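Long-range contacts in TetR family transcriptional regulator (Chloroflexus aurantiacus, PDB 3NRG), which probably binds DNA at cis-regulatory sites through a helix-turn-helix motif and so controls transcription: residues 134-143 with 157-168; 171-180 with 195-206. All coordinates share one frame; numbering follows the deposited sequence.

Past the predicted DNA-binding helix-turn-helix, the chain reaches helix 124-147 in the family's C-terminal domain. Contact 1 closes the first loop, where 134-143 meets 157-168 across a connection of 13 residues. Helix 157-179 then continues into 171-180, and contact 2 closes the second loop when 195-206 returns against it after the short helix 183-189. The two loops stand in series, neither nested nor crossed, and share helix 157-179, which thereby joins helix 124-147 to helix 196-214. Their centres lie about 21 Å apart, yet the contacts touch directly, with Val167 CG1 3.5 Å from Val206 CG1. Helix 87-104 packs against both.

Contact 1. Residues 134-143 with 157-168; sequences SFAYFKQLVE and ADTAAFVLNVVF
Ser134 OG donates a hydrogen bond of 2.7 Å to Asn165 OD1, the one hydrogen bond between 134-143 and 157-168. The C=O...donor angle of 159° brings the hydroxyl in nearly head-on, tilted slightly out of the amide plane. With CG trans to its backbone N (chi1 -172°), Asn165 carries this oxygen across to the other helix, while its CB reaches the edge of the Phe135 ring. Ala161 CB lies over one face of that ring, 4.0 Å from the centroid, in a CH-pi contact. Asp158 meets the far rim: its OD2 stands 3.4 Å from Phe135 CZ, near the ring plane, and the carboxylate is turned steeply against the ring. Lys139 NZ, at the end of an extended chain, stays 4.1 Å from the same Asp158 OD2, too far for a salt bridge but probably near enough for some electrostatic attraction.

Helices 124-147 and 157-179 pair within the all-helical C-terminal domain of the TetR fold; the axes of segments 134-143 and 157-168 approach to 8.2 Å and run nearer antiparallel than parallel, and the small Ala161 sits where the backbones come closest, opposite Lys139. Phe138 is the knob in a hole made by Ala161, Leu164, Asn165 and Phe168. Leu164 CB lies over one face of its ring in a second CH-pi contact, and the ring presents its edge to the face of Phe168, an edge-to-face pair with planes at 60° and centroids 4.7 Å apart. Leu91 of helix 87-104 touches both phenylalanines. Further along, both methyls of Val142 touch Ala160 CB; CG1 also meets Ala157 CA, and CG2 reaches Leu164 CD1 at 3.8 Å. Leu155, from the connecting loop, touches both Val142 and Ala160.

Contact 2. Residues 171-180 with 195-206; sequences LGNHLIERFA and LQPAMRRVIEQV
Phe179, in the last turn of its helix, reaches across to 195-206 between the closing helices of the TetR C-terminal domain; the axes of segments 171-179 and 196-206 lie at 136°, nearer antiparallel than parallel. Its CB meets Leu195 CD1 at 4.0 Å and the methyl CE of Met199, a selenomethionine. With CG trans to the carbonyl carbon (chi1 -57°), the ring extends toward the other helix. CD2 then touches Met199 CG at 3.8 Å, and on the other flank CD1 and CE1 meet Ala198 CB, which lies over one face in a CH-pi contact, 28° off the ring normal. At the tip, CZ and CE2 run into Val202 CG2, which sits at the ring edge and in its plane. Arg178 CG covers a face of the same ring. Replacing Phe179 by an alanine would remove the ring and is likely to open a gap between Ala198, Met199 CG and Val202 CG2.

The axes of those two helical segments stay 10.9 Å apart, a spacing bridged by Leu171, Leu175, Phe179, Met199 and Val202. Val202 is a knob among Leu171, Leu175, Arg178 and Phe179, and its two methyls serve different neighbours: CG1 lies 3.7 Å from Leu175 CD2, whereas CG2, besides the ring, meets Arg178 NH1. Deeper in, the chain of Met199, extended beyond CG, brings SE and CE near Leu175 CB, and CE comes 3.8 Å from Leu175 O; Phe103 of helix 87-104 also touches Met199. Leu186 of the intervening helix 183-189 reaches both Ala180 and Leu195, tying the connection to this end of the pair. At the other end Leu171 forks, its CD1 leaning on Val202 CG1 while CD2 touches Ile203 CG1 at 4.1 Å and Val206 CG2 at 4.0 Å.

Contact 1. Residues 134-143 with 157-168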
loop_
_atom_site.group_PDB
_atom_site.type_symbol
_atom_site.label_atom_id
_atom_site.label_comp_id
_atom_site.label_asym_id
_atom_site.label_seq_id
_atom_site.Cartn_x
_atom_site.Cartn_y
_atom_site.Cartn_z
ATOM N N SER A 134 8.080 -1.618 -7.133
ATOM C CA SER A 134 7.950 -3.036 -6.763
ATOM C C SER A 134 8.312 -3.996 -7.917
ATOM O O SER A 134 9.027 -4.972 -7.690
ATOM C CB SER A 134 6.556 -3.335 -6.212
ATOM O OG SER A 134 5.535 -2.826 -7.053
ATOM N N PHE A 135 7.878 -3.677 -9.158
ATOM C CA PHE A 135 8.203 -4.474 -10.352
ATOM C C PHE A 135 9.728 -4.597 -10.532
ATOM O O PHE A 135 10.231 -5.695 -10.795
ATOM C CB PHE A 135 7.562 -3.852 -11.619
ATOM C CG PHE A 135 7.942 -4.539 -12.918
ATOM C CD1 PHE A 135 9.081 -4.155 -13.621
ATOM C CD2 PHE A 135 7.157 -5.559 -13.440
ATOM C CE1 PHE A 135 9.445 -4.808 -14.803
ATOM C CE2 PHE A 135 7.515 -6.199 -14.630
ATOM C CZ PHE A 135 8.661 -5.823 -15.299
ATOM N N ALA A 136 10.454 -3.462 -10.393
ATOM C CA ALA A 136 11.911 -3.413 -10.527
ATOM C C ALA A 136 12.605 -4.287 -9.481
ATOM O O ALA A 136 13.615 -4.930 -9.795
ATOM C CB ALA A 136 12.401 -1.976 -10.420
ATOM N N TYR A 137 12.051 -4.338 -8.244
ATOM C CA TYR A 137 12.608 -5.164 -7.166
ATOM C C TYR A 137 12.424 -6.665 -7.458
ATOM O O TYR A 137 13.373 -7.436 -7.304
ATOM C CB TYR A 137 11.991 -4.780 -5.804
ATOM C CG TYR A 137 12.569 -5.549 -4.631
ATOM C CD1 TYR A 137 13.887 -5.352 -4.221
ATOM C CD2 TYR A 137 11.781 -6.430 -3.892
ATOM C CE1 TYR A 137 14.422 -6.055 -3.142
ATOM C CE2 TYR A 137 12.300 -7.124 -2.797
ATOM C CZ TYR A 137 13.626 -6.943 -2.435
ATOM O OH TYR A 137 14.141 -7.621 -1.359
ATOM N N PHE A 138 11.216 -7.068 -7.927
ATOM C CA PHE A 138 10.936 -8.456 -8.288
ATOM C C PHE A 138 11.813 -8.924 -9.441
ATOM O O PHE A 138 12.315 -10.045 -9.403
ATOM C CB PHE A 138 9.449 -8.657 -8.626
ATOM C CG PHE A 138 8.510 -8.487 -7.454
ATOM C CD1 PHE A 138 8.665 -9.247 -6.298
ATOM C CD2 PHE A 138 7.411 -7.646 -7.543
ATOM C CE1 PHE A 138 7.784 -9.105 -5.224
ATOM C CE2 PHE A 138 6.531 -7.502 -6.467
ATOM C CZ PHE A 138 6.721 -8.234 -5.316
ATOM N N LYS A 139 12.041 -8.047 -10.447
ATOM C CA LYS A 139 12.908 -8.357 -11.596
ATOM C C LYS A 139 14.341 -8.641 -11.127
ATOM O O LYS A 139 14.960 -9.596 -11.591
ATOM C CB LYS A 139 12.883 -7.210 -12.623
ATOM C CG LYS A 139 13.439 -7.599 -13.989
ATOM C CD LYS A 139 13.432 -6.428 -14.953
ATOM C CE LYS A 139 14.079 -6.788 -16.265
ATOM N NZ LYS A 139 14.078 -5.644 -17.207
ATOM N N GLN A 140 14.833 -7.846 -10.155
ATOM C CA GLN A 140 16.161 -8.024 -9.559
ATOM C C GLN A 140 16.250 -9.387 -8.847
ATOM O O GLN A 140 17.234 -10.102 -9.027
ATOM C CB GLN A 140 16.462 -6.872 -8.577
ATOM C CG GLN A 140 17.901 -6.843 -8.051
ATOM C CD GLN A 140 18.104 -5.789 -6.972
ATOM O OE1 GLN A 140 17.487 -4.711 -6.981
ATOM N NE2 GLN A 140 19.009 -6.062 -6.042
ATOM N N LEU A 141 15.191 -9.765 -8.081
ATOM C CA LEU A 141 15.136 -11.055 -7.362
ATOM C C LEU A 141 15.112 -12.238 -8.323
ATOM O O LEU A 141 15.787 -13.240 -8.072
ATOM C CB LEU A 141 13.912 -11.125 -6.426
ATOM C CG LEU A 141 13.879 -10.161 -5.237
ATOM C CD1 LEU A 141 12.580 -10.292 -4.489
ATOM C CD2 LEU A 141 15.032 -10.413 -4.285
ATOM N N VAL A 142 14.324 -12.132 -9.421
ATOM C CA VAL A 142 14.223 -13.198 -10.430
ATOM C C VAL A 142 15.556 -13.357 -11.176
ATOM O O VAL A 142 16.011 -14.487 -11.371
ATOM C CB VAL A 142 13.014 -12.993 -11.395
ATOM C CG1 VAL A 142 13.018 -14.024 -12.517
ATOM C CG2 VAL A 142 11.700 -13.044 -10.636
ATOM N N GLU A 143 16.214 -12.224 -11.535
ATOM C CA GLU A 143 17.529 -12.248 -12.203
ATOM C C GLU A 143 18.585 -12.913 -11.324
ATOM O O GLU A 143 19.411 -13.673 -11.835
ATOM C CB GLU A 143 17.969 -10.836 -12.612
ATOM C CG GLU A 143 17.338 -10.371 -13.912
ATOM C CD GLU A 143 17.444 -8.888 -14.211
ATOM O OE1 GLU A 143 17.481 -8.083 -13.251
ATOM O OE2 GLU A 143 17.380 -8.526 -15.408
ATOM N N ALA A 157 12.866 -12.742 -16.969
ATOM C CA ALA A 157 12.800 -12.005 -15.698
ATOM C C ALA A 157 11.692 -10.960 -15.680
ATOM O O ALA A 157 10.993 -10.833 -14.672
ATOM C CB ALA A 157 14.141 -11.356 -15.396
ATOM N N ASP A 158 11.521 -10.219 -16.794
ATOM C CA ASP A 158 10.486 -9.191 -16.916
ATOM C C ASP A 158 9.074 -9.803 -16.774
ATOM O O ASP A 158 8.238 -9.267 -16.035
ATOM C CB ASP A 158 10.627 -8.447 -18.252
ATOM C CG ASP A 158 9.699 -7.261 -18.391
ATOM O OD1 ASP A 158 8.494 -7.479 -18.625
ATOM O OD2 ASP A 158 10.187 -6.113 -18.319
ATOM N N THR A 159 8.833 -10.942 -17.454
ATOM C CA THR A 159 7.556 -11.655 -17.422
ATOM C C THR A 159 7.253 -12.184 -16.008
ATOM O O THR A 159 6.137 -12.014 -15.514
ATOM C CB THR A 159 7.549 -12.768 -18.491
ATOM O OG1 THR A 159 7.838 -12.192 -19.765
ATOM C CG2 THR A 159 6.233 -13.502 -18.554
ATOM N N ALA A 160 8.258 -12.813 -15.356
ATOM C CA ALA A 160 8.116 -13.337 -13.993
ATOM C C ALA A 160 7.853 -12.198 -12.989
ATOM O O ALA A 160 7.049 -12.369 -12.070
ATOM C CB ALA A 160 9.363 -14.111 -13.596
ATOM N N ALA A 161 8.515 -11.020 -13.190
ATOM C CA ALA A 161 8.323 -9.839 -12.344
ATOM C C ALA A 161 6.906 -9.296 -12.503
ATOM O O ALA A 161 6.297 -8.882 -11.518
ATOM C CB ALA A 161 9.333 -8.771 -12.700
ATOM N N PHE A 162 6.365 -9.332 -13.745
ATOM C CA PHE A 162 4.994 -8.907 -14.026
ATOM C C PHE A 162 3.991 -9.751 -13.234
ATOM O O PHE A 162 3.096 -9.198 -12.598
ATOM C CB PHE A 162 4.699 -8.976 -15.544
ATOM C CG PHE A 162 3.226 -9.054 -15.879
ATOM C CD1 PHE A 162 2.414 -7.924 -15.801
ATOM C CD2 PHE A 162 2.638 -10.267 -16.222
ATOM C CE1 PHE A 162 1.049 -8.008 -16.067
ATOM C CE2 PHE A 162 1.270 -10.350 -16.477
ATOM C CZ PHE A 162 0.483 -9.222 -16.392
ATOM N N VAL A 163 4.147 -11.086 -13.273
ATOM C CA VAL A 163 3.272 -12.035 -12.562
ATOM C C VAL A 163 3.339 -11.814 -11.042
ATOM O O VAL A 163 2.302 -11.764 -10.390
ATOM C CB VAL A 163 3.578 -13.520 -12.958
ATOM C CG1 VAL A 163 2.719 -14.497 -12.160
ATOM C CG2 VAL A 163 3.386 -13.737 -14.455
ATOM N N LEU A 164 4.555 -11.646 -10.490
ATOM C CA LEU A 164 4.739 -11.394 -9.054
ATOM C C LEU A 164 4.106 -10.055 -8.643
ATOM O O LEU A 164 3.354 -10.004 -7.665
ATOM C CB LEU A 164 6.231 -11.411 -8.681
ATOM C CG LEU A 164 6.945 -12.775 -8.762
ATOM C CD1 LEU A 164 8.443 -12.598 -8.784
ATOM C CD2 LEU A 164 6.550 -13.675 -7.611
ATOM N N ASN A 165 4.360 -8.986 -9.428
ATOM C CA ASN A 165 3.832 -7.648 -9.150
ATOM C C ASN A 165 2.299 -7.596 -9.125
ATOM O O ASN A 165 1.739 -7.019 -8.199
ATOM C CB ASN A 165 4.400 -6.614 -10.128
ATOM C CG ASN A 165 4.036 -5.188 -9.779
ATOM O OD1 ASN A 165 4.406 -4.661 -8.719
ATOM N ND2 ASN A 165 3.314 -4.531 -10.669
ATOM N N VAL A 166 1.619 -8.210 -10.120
ATOM C CA VAL A 166 0.141 -8.199 -10.167
ATOM C C VAL A 166 -0.491 -8.997 -9.027
ATOM O O VAL A 166 -1.514 -8.587 -8.490
ATOM C CB VAL A 166 -0.455 -8.565 -11.560
ATOM C CG1 VAL A 166 -0.040 -7.547 -12.618
ATOM C CG2 VAL A 166 -0.077 -9.990 -11.986
ATOM N N VAL A 167 0.141 -10.108 -8.629
ATOM C CA VAL A 167 -0.343 -10.940 -7.524
ATOM C C VAL A 167 -0.209 -10.181 -6.203
ATOM O O VAL A 167 -1.200 -10.022 -5.483
ATOM C CB VAL A 167 0.383 -12.315 -7.487
ATOM C CG1 VAL A 167 0.139 -13.028 -6.167
ATOM C CG2 VAL A 167 -0.042 -13.192 -8.663
ATOM N N PHE A 168 1.004 -9.654 -5.917
ATOM C CA PHE A 168 1.287 -8.896 -4.687
ATOM C C PHE A 168 0.399 -7.638 -4.546
ATOM O O PHE A 168 0.016 -7.272 -3.436
ATOM C CB PHE A 168 2.781 -8.512 -4.622
ATOM C CG PHE A 168 3.684 -9.574 -4.042
ATOM C CD1 PHE A 168 3.869 -10.787 -4.695
ATOM C CD2 PHE A 168 4.404 -9.338 -2.877
ATOM C CE1 PHE A 168 4.713 -11.767 -4.163
ATOM C CE2 PHE A 168 5.265 -10.309 -2.356
ATOM C CZ PHE A 168 5.402 -11.524 -2.993
#

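Contact 2. Residues 171-180 with 195-206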
loop_
_atom_site.group_PDB
_atom_site.type_symbol
_atom_site.label_atom_id
_atom_site.label_comp_id
_atom_site.label_asym_id
_atom_site.label_seq_id
_atom_site.Cartn_x
_atom_site.Cartn_y
_atom_site.Cartn_z
ATOM N N LEU A 171 -3.645 -9.331 -4.150
ATOM C CA LEU A 171 -4.035 -10.373 -3.190
ATOM C C LEU A 171 -4.825 -9.873 -1.975
ATOM O O LEU A 171 -5.867 -10.437 -1.666
ATOM C CB LEU A 171 -2.858 -11.272 -2.773
ATOM C CG LEU A 171 -3.247 -12.542 -1.963
ATOM C CD1 LEU A 171 -4.310 -13.384 -2.708
ATOM C CD2 LEU A 171 -2.032 -13.380 -1.634
ATOM N N GLY A 172 -4.343 -8.809 -1.332
ATOM C CA GLY A 172 -4.986 -8.222 -0.159
ATOM C C GLY A 172 -6.445 -7.888 -0.376
ATOM O O GLY A 172 -7.299 -8.278 0.425
ATOM N N ASN A 173 -6.749 -7.212 -1.497
ATOM C CA ASN A 173 -8.120 -6.851 -1.863
ATOM C C ASN A 173 -8.981 -8.086 -2.072
ATOM O O ASN A 173 -10.150 -8.096 -1.676
ATOM C CB ASN A 173 -8.131 -5.971 -3.121
ATOM C CG ASN A 173 -7.427 -4.642 -2.950
ATOM O OD1 ASN A 173 -7.508 -3.987 -1.897
ATOM N ND2 ASN A 173 -6.760 -4.190 -4.005
ATOM N N HIS A 174 -8.400 -9.144 -2.670
ATOM C CA HIS A 174 -9.118 -10.392 -2.913
ATOM C C HIS A 174 -9.432 -11.133 -1.613
ATOM O O HIS A 174 -10.532 -11.672 -1.468
ATOM C CB HIS A 174 -8.345 -11.293 -3.882
ATOM C CG HIS A 174 -9.111 -12.513 -4.280
ATOM N ND1 HIS A 174 -10.279 -12.421 -5.025
ATOM C CD2 HIS A 174 -8.875 -13.811 -3.994
ATOM C CE1 HIS A 174 -10.703 -13.662 -5.178
ATOM N NE2 HIS A 174 -9.885 -14.535 -4.587
ATOM N N LEU A 175 -8.470 -11.155 -0.666
ATOM C CA LEU A 175 -8.650 -11.789 0.647
ATOM C C LEU A 175 -9.834 -11.168 1.379
ATOM O O LEU A 175 -10.699 -11.897 1.869
ATOM C CB LEU A 175 -7.369 -11.656 1.502
ATOM C CG LEU A 175 -6.121 -12.352 0.964
ATOM C CD1 LEU A 175 -4.930 -12.014 1.795
ATOM C CD2 LEU A 175 -6.313 -13.853 0.894
ATOM N N ILE A 176 -9.901 -9.812 1.400
ATOM C CA ILE A 176 -10.997 -9.052 2.016
ATOM C C ILE A 176 -12.323 -9.403 1.339
ATOM O O ILE A 176 -13.286 -9.755 2.016
ATOM C CB ILE A 176 -10.706 -7.517 1.955
ATOM C CG1 ILE A 176 -9.500 -7.146 2.841
ATOM C CG2 ILE A 176 -11.942 -6.706 2.348
ATOM C CD1 ILE A 176 -8.898 -5.759 2.549
ATOM N N GLU A 177 -12.349 -9.354 -0.005
ATOM C CA GLU A 177 -13.529 -9.659 -0.812
ATOM C C GLU A 177 -14.056 -11.076 -0.521
ATOM O O GLU A 177 -15.272 -11.276 -0.421
ATOM C CB GLU A 177 -13.188 -9.503 -2.306
ATOM C CG GLU A 177 -14.381 -9.601 -3.240
ATOM C CD GLU A 177 -14.019 -9.485 -4.704
ATOM O OE1 GLU A 177 -13.400 -10.430 -5.245
ATOM O OE2 GLU A 177 -14.362 -8.449 -5.316
ATOM N N ARG A 178 -13.140 -12.041 -0.347
ATOM C CA ARG A 178 -13.486 -13.435 -0.122
ATOM C C ARG A 178 -13.905 -13.738 1.326
ATOM O O ARG A 178 -14.877 -14.471 1.533
ATOM C CB ARG A 178 -12.322 -14.350 -0.552
ATOM C CG ARG A 178 -12.667 -15.824 -0.538
ATOM C CD ARG A 178 -11.487 -16.683 -0.911
ATOM N NE ARG A 178 -11.798 -18.109 -0.780
ATOM C CZ ARG A 178 -10.931 -19.086 -1.030
ATOM N NH1 ARG A 178 -9.696 -18.801 -1.435
ATOM N NH2 ARG A 178 -11.291 -20.353 -0.883
ATOM N N PHE A 179 -13.151 -13.223 2.324
ATOM C CA PHE A 179 -13.376 -13.588 3.724
ATOM C C PHE A 179 -14.103 -12.557 4.598
ATOM O O PHE A 179 -14.778 -12.953 5.554
ATOM C CB PHE A 179 -12.069 -14.044 4.383
ATOM C CG PHE A 179 -11.394 -15.199 3.679
ATOM C CD1 PHE A 179 -11.882 -16.496 3.806
ATOM C CD2 PHE A 179 -10.252 -14.996 2.912
ATOM C CE1 PHE A 179 -11.257 -17.563 3.156
ATOM C CE2 PHE A 179 -9.619 -16.068 2.267
ATOM C CZ PHE A 179 -10.123 -17.343 2.397
ATOM N N ALA A 180 -13.939 -11.246 4.316
ATOM C CA ALA A 180 -14.556 -10.204 5.147
ATOM C C ALA A 180 -16.012 -9.943 4.766
ATOM O O ALA A 180 -16.295 -9.576 3.623
ATOM C CB ALA A 180 -13.743 -8.916 5.081
ATOM N N LEU A 195 -9.312 -13.606 10.804
ATOM C CA LEU A 195 -9.452 -14.312 9.523
ATOM C C LEU A 195 -8.096 -14.816 8.979
ATOM O O LEU A 195 -8.065 -15.474 7.936
ATOM C CB LEU A 195 -10.156 -13.409 8.476
ATOM C CG LEU A 195 -11.597 -12.959 8.798
ATOM C CD1 LEU A 195 -12.074 -11.953 7.792
ATOM C CD2 LEU A 195 -12.560 -14.147 8.835
ATOM N N GLN A 196 -6.984 -14.545 9.719
ATOM C CA GLN A 196 -5.618 -14.957 9.347
ATOM C C GLN A 196 -5.469 -16.480 9.035
ATOM O O GLN A 196 -4.815 -16.814 8.047
ATOM C CB GLN A 196 -4.597 -14.505 10.408
ATOM C CG GLN A 196 -3.141 -14.681 9.978
ATOM N N PRO A 197 -6.068 -17.424 9.826
ATOM C CA PRO A 197 -5.907 -18.853 9.491
ATOM C C PRO A 197 -6.381 -19.206 8.072
ATOM O O PRO A 197 -5.706 -19.959 7.377
ATOM C CB PRO A 197 -6.731 -19.567 10.570
ATOM C CG PRO A 197 -6.806 -18.602 11.685
ATOM C CD PRO A 197 -6.871 -17.256 11.054
ATOM N N ALA A 198 -7.523 -18.642 7.636
ATOM C CA ALA A 198 -8.053 -18.885 6.293
ATOM C C ALA A 198 -7.245 -18.122 5.239
ATOM O O ALA A 198 -7.040 -18.623 4.133
ATOM C CB ALA A 198 -9.519 -18.475 6.227
HETATM N N MSE A 199 -6.791 -16.906 5.582
HETATM C CA MSE A 199 -6.022 -16.062 4.673
HETATM C C MSE A 199 -4.606 -16.595 4.435
HETATM O O MSE A 199 -4.060 -16.394 3.347
HETATM C CB MSE A 199 -5.968 -14.617 5.190
HETATM C CG MSE A 199 -7.297 -13.879 5.076
HETATM SE SE MSE A 199 -7.143 -12.020 5.610
HETATM C CE MSE A 199 -8.953 -11.464 5.264
ATOM N N ARG A 200 -3.997 -17.255 5.458
ATOM C CA ARG A 200 -2.628 -17.777 5.344
ATOM C C ARG A 200 -2.515 -18.961 4.378
ATOM O O ARG A 200 -1.531 -19.049 3.637
ATOM C CB ARG A 200 -2.003 -18.099 6.730
ATOM C CG ARG A 200 -2.647 -19.272 7.485
ATOM C CD ARG A 200 -1.718 -19.837 8.550
ATOM N NE ARG A 200 -2.407 -20.768 9.450
ATOM C CZ ARG A 200 -2.832 -20.449 10.673
ATOM N NH1 ARG A 200 -2.642 -19.224 11.151
ATOM N NH2 ARG A 200 -3.444 -21.355 11.428
ATOM N N ARG A 201 -3.531 -19.860 4.357
ATOM C CA ARG A 201 -3.512 -21.004 3.443
ATOM C C ARG A 201 -3.619 -20.550 1.997
ATOM O O ARG A 201 -3.065 -21.204 1.115
ATOM C CB ARG A 201 -4.579 -22.060 3.806
ATOM C CG ARG A 201 -6.004 -21.535 3.869
ATOM C CD ARG A 201 -6.895 -22.410 4.739
ATOM N NE ARG A 201 -6.445 -22.434 6.135
ATOM C CZ ARG A 201 -7.169 -22.907 7.144
ATOM N NH1 ARG A 201 -8.396 -23.369 6.930
ATOM N NH2 ARG A 201 -6.686 -22.895 8.379
ATOM N N VAL A 202 -4.250 -19.372 1.763
ATOM C CA VAL A 202 -4.338 -18.758 0.437
ATOM C C VAL A 202 -2.954 -18.193 0.063
ATOM O O VAL A 202 -2.454 -18.466 -1.032
ATOM C CB VAL A 202 -5.451 -17.674 0.374
ATOM C CG1 VAL A 202 -5.438 -16.947 -0.969
ATOM C CG2 VAL A 202 -6.824 -18.281 0.646
ATOM N N ILE A 203 -2.309 -17.467 1.007
ATOM C CA ILE A 203 -0.963 -16.923 0.817
ATOM C C ILE A 203 0.028 -18.047 0.488
ATOM O O ILE A 203 0.800 -17.914 -0.464
ATOM C CB ILE A 203 -0.526 -16.070 2.044
ATOM C CG1 ILE A 203 -1.393 -14.786 2.149
ATOM C CG2 ILE A 203 0.975 -15.717 1.983
ATOM C CD1 ILE A 203 -1.431 -14.158 3.540
ATOM N N GLU A 204 -0.060 -19.193 1.219
ATOM C CA GLU A 204 0.790 -20.367 0.971
ATOM C C GLU A 204 0.481 -20.995 -0.398
ATOM O O GLU A 204 1.407 -21.319 -1.142
ATOM C CB GLU A 204 0.634 -21.405 2.092
ATOM C CG GLU A 204 1.223 -20.967 3.425
ATOM C CD GLU A 204 1.019 -21.934 4.581
ATOM O OE1 GLU A 204 0.333 -22.967 4.391
ATOM O OE2 GLU A 204 1.541 -21.651 5.685
ATOM N N GLN A 205 -0.825 -21.120 -0.746
ATOM C CA GLN A 205 -1.278 -21.632 -2.048
ATOM C C GLN A 205 -0.718 -20.781 -3.198
ATOM O O GLN A 205 -0.227 -21.333 -4.180
ATOM C CB GLN A 205 -2.811 -21.659 -2.109
ATOM C CG GLN A 205 -3.427 -22.969 -1.631
ATOM C CD GLN A 205 -3.641 -23.967 -2.757
ATOM O OE1 GLN A 205 -3.410 -23.686 -3.940
ATOM N NE2 GLN A 205 -4.152 -25.131 -2.416
ATOM N N VAL A 206 -0.765 -19.432 -3.051
ATOM C CA VAL A 206 -0.249 -18.483 -4.050
ATOM C C VAL A 206 1.250 -18.691 -4.283
ATOM O O VAL A 206 1.683 -18.791 -5.434
ATOM C CB VAL A 206 -0.580 -17.012 -3.667
ATOM C CG1 VAL A 206 0.301 -16.030 -4.430
ATOM C CG2 VAL A 206 -2.051 -16.706 -3.895
#